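Local structure of PlaB phospholipase (6ZTI) at residues V297-R300 and D301-N304; F394-Y397 and D398-E401. The protein probably hydrolyses phospholipids as an alpha/beta-hydrolase virulence enzyme of Legionella pneumophila, and binds NAD(H), which drives tetramerization and controls its activity. All coordinates share one frame; numbering follows the deposited sequence. Where two conformers were deposited one is given.

In the fold
Both contacts are starts of helices, capped at S299 in contact 1 and at D396 in contact 2, yet they serve different parts of the chain. Contact 1 opens helix 300-320 beside the parallel six-stranded sheet of the alpha/beta-hydrolase fold and lies away from the nucleotide sites. Contact 2 turns strand 390-396 of the mixed sheet into helix 397-404, close to those sites: the side chain of L395 is about 7 Å from a bound thio-NAD, and that of M400 about 3 Å from that of the NAD-binding residue L373. The centres of contact 1 and contact 2 are about 33 Å apart, and the nearest atoms of contact 1 and contact 2 are about 21 Å apart.

Contact 1. Residues V297-R300 and D301-N304; sequences VKSR and DSYN
Between V297 and N304 the chain leaves the short link that follows helix 286-296 and winds into the first turn of helix 300-320, where Y303 N bonds to S299 O (3.0 Å) and N304 N to R300 O (2.9 Å), the regular i to i+4 bonds of an alpha-helix. S299 is the N-cap, and serine suits the place because its short side chain can lie beside the amides of the first turn. Its OG, held between the backbone N and the carbonyl carbon (chi1 67°), meets S302 OG in a hydrogen bond of 2.8 Å in which either hydroxyl may be the donor. S302 OG also accepts from K298 N at 3.2 Å, with an angle of 154° at the hydrogen, and so ties the link before the cap to the helix. A small hydroxyl fits here, between the incoming chain and the first turn.

Beside this polar cluster V297 turns its CG1 against the helix, 3.8 Å from Y303 CB and at the edge of the tyrosine ring; it also touches Y191 and F193 of strand 191-197. The phenol is carried off by a trans chi1 (-176°) to meet F193 edge-to-face, and its OH bonds to S192 O and A257 N. On the exposed flank the bent chain of R300 passes the amide of N304, CG lying 3.8 Å from ND2. The chemistry implies a helix start secured by two serine hydroxyls on its polar side, while V297 and Y303 pack it against strand 191-197 and the tyrosine hydroxyl also reaches the outermost strand 257-261.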
# COMPACT_ATOMS: atom_id res chain seq x y z
N VAL B 297 10.65 -49.65 11.98
CA VAL B 297 11.02 -49.29 13.34
C VAL B 297 9.87 -49.60 14.29
O VAL B 297 8.72 -49.23 14.05
CB VAL B 297 11.43 -47.81 13.41
CG1 VAL B 297 11.53 -47.37 14.86
CG2 VAL B 297 12.74 -47.61 12.70
N LYS B 298 10.20 -50.27 15.40
CA LYS B 298 9.20 -50.64 16.39
C LYS B 298 9.65 -50.36 17.82
O LYS B 298 8.96 -50.76 18.76
CB LYS B 298 8.83 -52.12 16.25
CG LYS B 298 8.05 -52.44 14.97
CD LYS B 298 7.53 -53.87 14.97
CE LYS B 298 6.69 -54.16 13.74
NZ LYS B 298 6.04 -55.50 13.82
N SER B 299 10.77 -49.68 18.01
CA SER B 299 11.32 -49.51 19.35
C SER B 299 12.30 -48.35 19.35
O SER B 299 12.76 -47.90 18.30
CB SER B 299 12.05 -50.77 19.80
OG SER B 299 13.21 -50.95 18.99
N ARG B 300 12.63 -47.91 20.56
CA ARG B 300 13.68 -46.90 20.73
C ARG B 300 14.99 -47.38 20.12
O ARG B 300 15.71 -46.60 19.47
CB ARG B 300 13.82 -46.58 22.22
CG ARG B 300 15.02 -45.70 22.60
CD ARG B 300 14.73 -44.22 22.46
NE ARG B 300 13.79 -43.74 23.47
CZ ARG B 300 13.44 -42.47 23.62
NH1 ARG B 300 13.97 -41.54 22.83
NH2 ARG B 300 12.57 -42.11 24.55
N ASP B 301 15.32 -48.66 20.30
CA ASP B 301 16.61 -49.18 19.86
C ASP B 301 16.71 -49.19 18.34
O ASP B 301 17.72 -48.76 17.77
CB ASP B 301 16.82 -50.59 20.41
CG ASP B 301 16.85 -50.63 21.93
OD1 ASP B 301 17.68 -49.93 22.53
OD2 ASP B 301 16.02 -51.36 22.51
N SER B 302 15.69 -49.73 17.67
CA SER B 302 15.69 -49.73 16.22
C SER B 302 15.66 -48.31 15.67
O SER B 302 16.27 -48.03 14.63
CB SER B 302 14.51 -50.54 15.70
OG SER B 302 13.30 -50.18 16.35
N TYR B 303 14.95 -47.40 16.35
CA TYR B 303 14.91 -46.01 15.92
C TYR B 303 16.29 -45.39 15.96
O TYR B 303 16.73 -44.76 15.00
CB TYR B 303 13.95 -45.21 16.80
CG TYR B 303 13.78 -43.76 16.35
CD1 TYR B 303 13.08 -43.45 15.20
CD2 TYR B 303 14.31 -42.72 17.10
CE1 TYR B 303 12.91 -42.14 14.78
CE2 TYR B 303 14.14 -41.40 16.70
CZ TYR B 303 13.44 -41.12 15.54
OH TYR B 303 13.27 -39.82 15.12
N ASN B 304 17.00 -45.54 17.09
CA ASN B 304 18.32 -44.94 17.23
C ASN B 304 19.31 -45.56 16.27
O ASN B 304 20.23 -44.88 15.79
CB ASN B 304 18.82 -45.08 18.67
CG ASN B 304 18.09 -44.17 19.62
OD1 ASN B 304 17.49 -43.19 19.21
ND2 ASN B 304 18.16 -44.49 20.90

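Contact 2. Residues F394-Y397 and D398-E401; sequences FLDY and DIME
D396 caps helix 397-404 with its own side chain: OD1 accepts from I399 N at 3.0 Å, met from above the carboxylate plane, 55° out of it. A chi1 of -173°, which sets CG opposite the backbone N, brings the carboxylate under the first turn, where aspartate, short and anionic, suits amides that still lack helical acceptors. Its other oxygen, OD2, takes a hydrogen bond from N338. Backbone bonds continue the turn, M400 N to D396 O and E401 N to Y397 O (2.8 Å). D398 brings OD1 to the edge of the Y397 ring, in its plane and 3.8 Å from CD1, while the same oxygen forms a salt bridge with R339.

Farther out, I399 crosses D396 at about a right angle, its CD1 3.2 Å from OD2. E401 lays CB 3.8 Å from CE1 of the Y397 ring, and its OE2 bonds to N405. On the buried side M400 SD rests 3.7 Å from L395 CD1, its flexible thioether reaching also to L373. Two acids gathered at the N-terminal end would probably be stabilised by the helix dipole, while the apolar contact of L395 with M400 joins strand 390-396 to helix 397-404 beside the NAD-binding residue L373.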
# COMPACT_ATOMS: atom_id res chain seq x y z
N PHE B 394 20.51 -17.21 5.11
CA PHE B 394 20.95 -18.52 4.67
C PHE B 394 22.44 -18.44 4.42
O PHE B 394 22.90 -17.61 3.61
CB PHE B 394 20.17 -18.91 3.40
CG PHE B 394 20.29 -20.35 3.02
CD1 PHE B 394 20.14 -21.36 3.97
CD2 PHE B 394 20.49 -20.70 1.69
CE1 PHE B 394 20.24 -22.67 3.60
CE2 PHE B 394 20.58 -22.01 1.32
CZ PHE B 394 20.46 -23.00 2.28
N LEU B 395 23.20 -19.28 5.11
CA LEU B 395 24.65 -19.17 5.17
C LEU B 395 25.30 -20.49 4.79
O LEU B 395 24.75 -21.57 5.01
CB LEU B 395 25.13 -18.80 6.59
CG LEU B 395 24.44 -17.62 7.26
CD1 LEU B 395 24.97 -17.51 8.69
CD2 LEU B 395 24.66 -16.34 6.49
N ASP B 396 26.51 -20.37 4.24
CA ASP B 396 27.34 -21.52 3.93
C ASP B 396 28.09 -21.90 5.20
O ASP B 396 29.00 -21.19 5.63
CB ASP B 396 28.29 -21.20 2.78
CG ASP B 396 29.07 -22.40 2.30
OD1 ASP B 396 29.51 -23.22 3.13
OD2 ASP B 396 29.25 -22.54 1.06
N TYR B 397 27.71 -23.02 5.80
CA TYR B 397 28.31 -23.40 7.06
C TYR B 397 29.77 -23.78 6.90
O TYR B 397 30.60 -23.48 7.76
CB TYR B 397 27.55 -24.55 7.69
CG TYR B 397 28.22 -25.02 8.96
CD1 TYR B 397 29.21 -25.99 8.93
CD2 TYR B 397 27.88 -24.47 10.20
CE1 TYR B 397 29.84 -26.41 10.08
CE2 TYR B 397 28.50 -24.89 11.36
CZ TYR B 397 29.48 -25.86 11.29
OH TYR B 397 30.11 -26.29 12.43
N ASP B 398 30.11 -24.47 5.83
CA ASP B 398 31.48 -24.93 5.69
C ASP B 398 32.43 -23.77 5.44
O ASP B 398 33.58 -23.81 5.88
CB ASP B 398 31.57 -25.97 4.57
CG ASP B 398 30.84 -27.25 4.92
OD1 ASP B 398 31.02 -27.76 6.05
OD2 ASP B 398 30.07 -27.74 4.08
N ILE B 399 31.97 -22.72 4.77
CA ILE B 399 32.81 -21.55 4.57
C ILE B 399 32.95 -20.78 5.87
O ILE B 399 34.03 -20.27 6.20
CB ILE B 399 32.24 -20.68 3.43
CG1 ILE B 399 32.46 -21.38 2.09
CG2 ILE B 399 32.86 -19.28 3.47
CD1 ILE B 399 31.87 -20.67 0.88
N MET B 400 31.85 -20.67 6.63
CA MET B 400 31.90 -20.00 7.93
C MET B 400 32.85 -20.71 8.88
O MET B 400 33.73 -20.08 9.47
CB MET B 400 30.50 -19.97 8.55
CG MET B 400 29.50 -19.23 7.73
SD MET B 400 28.67 -18.00 8.70
CE MET B 400 30.07 -16.95 9.09
N GLU B 401 32.65 -22.01 9.06
CA GLU B 401 33.47 -22.77 10.00
C GLU B 401 34.94 -22.70 9.62
O GLU B 401 35.80 -22.42 10.46
CB GLU B 401 32.99 -24.22 10.05
CG GLU B 401 33.51 -25.03 11.23
CD GLU B 401 34.89 -25.63 11.01
OE1 GLU B 401 35.30 -25.81 9.84
OE2 GLU B 401 35.57 -25.94 12.02